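Side-chain contact in Mll2253 protein (PDB 3Q63), which is of unknown function but belongs to the AHA1 family, whose Bet v 1-like fold in relatives often encloses a hydrophobic ligand cavity: residues K23-R26 and A27-P31. Sequence-based numbering, arbitrary orientation.
Sequences KLWR and ALTQP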
ATOM      1  N   LYS B  23       5.695 -17.961  18.574  1.00 21.83           N
ATOM      2  CA  LYS B  23       6.431 -17.435  17.434  1.00 22.29           C
ATOM      3  C   LYS B  23       5.498 -16.573  16.582  1.00 20.07           C
ATOM      4  O   LYS B  23       5.846 -15.462  16.185  1.00 17.24           O
ATOM      5  CB  LYS B  23       6.979 -18.601  16.608  1.00 24.98           C
ATOM      6  CG  LYS B  23       7.655 -18.226  15.309  1.00 30.61           C
ATOM      7  CD  LYS B  23       9.148 -18.066  15.492  1.00 35.81           C
ATOM      8  CE  LYS B  23       9.908 -18.828  14.416  1.00 38.76           C
ATOM      9  NZ  LYS B  23       9.660 -20.297  14.539  1.00 39.89           N
ATOM     10  N   LEU B  24       4.309 -17.094  16.309  1.00 18.64           N
ATOM     11  CA  LEU B  24       3.322 -16.362  15.522  1.00 19.81           C
ATOM     12  C   LEU B  24       3.007 -15.058  16.256  1.00 17.86           C
ATOM     13  O   LEU B  24       2.995 -13.987  15.658  1.00 17.25           O
ATOM     14  CB  LEU B  24       2.038 -17.190  15.381  1.00 20.67           C
ATOM     15  CG  LEU B  24       1.215 -17.085  14.093  1.00 25.24           C
ATOM     16  CD1 LEU B  24      -0.175 -17.626  14.358  1.00 19.42           C
ATOM     17  CD2 LEU B  24       1.128 -15.634  13.612  1.00 26.55           C
ATOM     18  N   TRP B  25       2.766 -15.156  17.563  1.00 18.48           N
ATOM     19  CA  TRP B  25       2.434 -13.984  18.364  1.00 18.09           C
ATOM     20  C   TRP B  25       3.460 -12.867  18.235  1.00 19.62           C
ATOM     21  O   TRP B  25       3.094 -11.692  18.125  1.00 20.55           O
ATOM     22  CB  TRP B  25       2.274 -14.360  19.842  1.00 17.93           C
ATOM     23  CG  TRP B  25       1.916 -13.180  20.708  1.00 19.48           C
ATOM     24  CD1 TRP B  25       2.753 -12.480  21.533  1.00 19.16           C
ATOM     25  CD2 TRP B  25       0.635 -12.542  20.805  1.00 19.44           C
ATOM     26  NE1 TRP B  25       2.072 -11.450  22.138  1.00 17.33           N
ATOM     27  CE2 TRP B  25       0.771 -11.466  21.710  1.00 19.21           C
ATOM     28  CE3 TRP B  25      -0.615 -12.777  20.217  1.00 20.05           C
ATOM     29  CZ2 TRP B  25      -0.295 -10.627  22.042  1.00 17.25           C
ATOM     30  CZ3 TRP B  25      -1.675 -11.939  20.548  1.00 19.80           C
ATOM     31  CH2 TRP B  25      -1.507 -10.881  21.452  1.00 19.12           C
ATOM     32  N   ARG B  26       4.738 -13.228  18.257  1.00 18.87           N
ATOM     33  CA  ARG B  26       5.808 -12.245  18.131  1.00 20.64           C
ATOM     34  C   ARG B  26       5.774 -11.556  16.777  1.00 18.33           C
ATOM     35  O   ARG B  26       5.923 -10.335  16.688  1.00 18.25           O
ATOM     36  CB  ARG B  26       7.175 -12.907  18.349  1.00 23.75           C
ATOM     37  CG  ARG B  26       7.561 -13.023  19.822  1.00 29.10           C
ATOM     38  CD  ARG B  26       8.939 -13.644  20.000  1.00 31.89           C
ATOM     39  NE  ARG B  26       8.888 -15.104  20.021  1.00 38.18           N
ATOM     40  CZ  ARG B  26       8.275 -15.818  20.963  1.00 40.54           C
ATOM     41  NH1 ARG B  26       7.658 -15.212  21.970  1.00 43.21           N
ATOM     42  NH2 ARG B  26       8.285 -17.141  20.903  1.00 41.14           N
ATOM     43  N   ALA B  27       5.563 -12.335  15.722  1.00 18.03           N
ATOM     44  CA  ALA B  27       5.509 -11.767  14.379  1.00 17.09           C
ATOM     45  C   ALA B  27       4.335 -10.795  14.231  1.00 17.27           C
ATOM     46  O   ALA B  27       4.368  -9.897  13.393  1.00 17.47           O
ATOM     47  CB  ALA B  27       5.404 -12.884  13.341  1.00 17.83           C
ATOM     48  N   LEU B  28       3.301 -10.972  15.048  1.00 18.00           N
ATOM     49  CA  LEU B  28       2.119 -10.109  14.991  1.00 18.74           C
ATOM     50  C   LEU B  28       2.195  -8.889  15.914  1.00 18.35           C
ATOM     51  O   LEU B  28       1.432  -7.937  15.754  1.00 16.43           O
ATOM     52  CB  LEU B  28       0.866 -10.913  15.364  1.00 18.41           C
ATOM     53  CG  LEU B  28       0.443 -12.047  14.429  1.00 19.83           C
ATOM     54  CD1 LEU B  28      -0.617 -12.896  15.094  1.00 19.36           C
ATOM     55  CD2 LEU B  28      -0.061 -11.467  13.120  1.00 19.43           C
ATOM     56  N   THR B  29       3.116  -8.924  16.873  1.00 17.76           N
ATOM     57  CA  THR B  29       3.250  -7.854  17.852  1.00 18.29           C
ATOM     58  C   THR B  29       4.599  -7.131  17.888  1.00 19.22           C
ATOM     59  O   THR B  29       4.773  -6.187  18.649  1.00 17.86           O
ATOM     60  CB  THR B  29       2.962  -8.395  19.263  1.00 19.99           C
ATOM     61  OG1 THR B  29       3.867  -9.467  19.552  1.00 16.48           O
ATOM     62  CG2 THR B  29       1.527  -8.910  19.353  1.00 19.47           C
ATOM     63  N   GLN B  30       5.551  -7.576  17.075  1.00 22.30           N
ATOM     64  CA  GLN B  30       6.871  -6.948  17.038  1.00 23.83           C
ATOM     65  C   GLN B  30       6.970  -6.034  15.826  1.00 22.89           C
ATOM     66  O   GLN B  30       6.901  -6.495  14.691  1.00 21.96           O
ATOM     67  CB  GLN B  30       7.952  -8.015  16.947  1.00 25.59           C
ATOM     68  CG  GLN B  30       8.008  -8.936  18.144  1.00 30.04           C
ATOM     69  CD  GLN B  30       9.078  -8.534  19.117  1.00 33.40           C
ATOM     70  OE1 GLN B  30       9.018  -7.461  19.721  1.00 35.85           O
ATOM     71  NE2 GLN B  30      10.080  -9.390  19.274  1.00 34.09           N
ATOM     72  N   PRO B  31       7.160  -4.725  16.056  1.00 23.61           N
ATOM     73  CA  PRO B  31       7.267  -3.737  14.979  1.00 23.59           C
ATOM     74  C   PRO B  31       8.154  -4.134  13.805  1.00 23.07           C
ATOM     75  O   PRO B  31       7.723  -4.077  12.652  1.00 21.02           O
ATOM     76  CB  PRO B  31       7.798  -2.501  15.700  1.00 23.87           C
ATOM     77  CG  PRO B  31       7.165  -2.606  17.033  1.00 23.34           C
ATOM     78  CD  PRO B  31       7.345  -4.078  17.368  1.00 21.90           C
TER
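T29 packs back on W25, one turn earlier, and bonds its carbonyl O through OG1 at the C-terminal end of helix 21-29, the first of two short helices that lie in the chain between strands 9-17 and 40-41, the two outermost strands of the antiparallel sheet in this AHA1-family, Bet v 1-like (helix-grip) fold. Two contacts hold the threonine. Its OG1 donates to W25 O over 2.8 Å, approaching from above the carbonyl plane, 37° out of it. Its methyl CG2 lies over one face of the indole, 3.9 Å from the centroid of the six-membered ring and 24° off the normal, which meets the geometry of a CH-pi contact. Both follow from chi1 of 58°, which sets OG1 between the backbone N and the carbonyl carbon and turns CG2 to the tryptophan. W25 O also receives weak bonds from the N atoms of L28 and T29. T29 N is better aimed at R26 O, 3.1 Å away, than at W25 O, and this i to i-3 pairing marks the tightening of the last turn.

On the buried flank, L24 CD2 meets L28 CD1 at 3.6 Å, and both leucines rest on L97 of strand 92-100. L24 and A27 also pack on L135 of helix 118-141, so this flank is wedged between sheet and long helix.

The R26 and Q30 side is looser. R26 is exposed, and its side chain approaches that of Q30 no closer than 4.1 Å, from CB to CG. The backbone supplies the tighter link here: Q30 N makes a weak bond to R26 O at 2.8 Å.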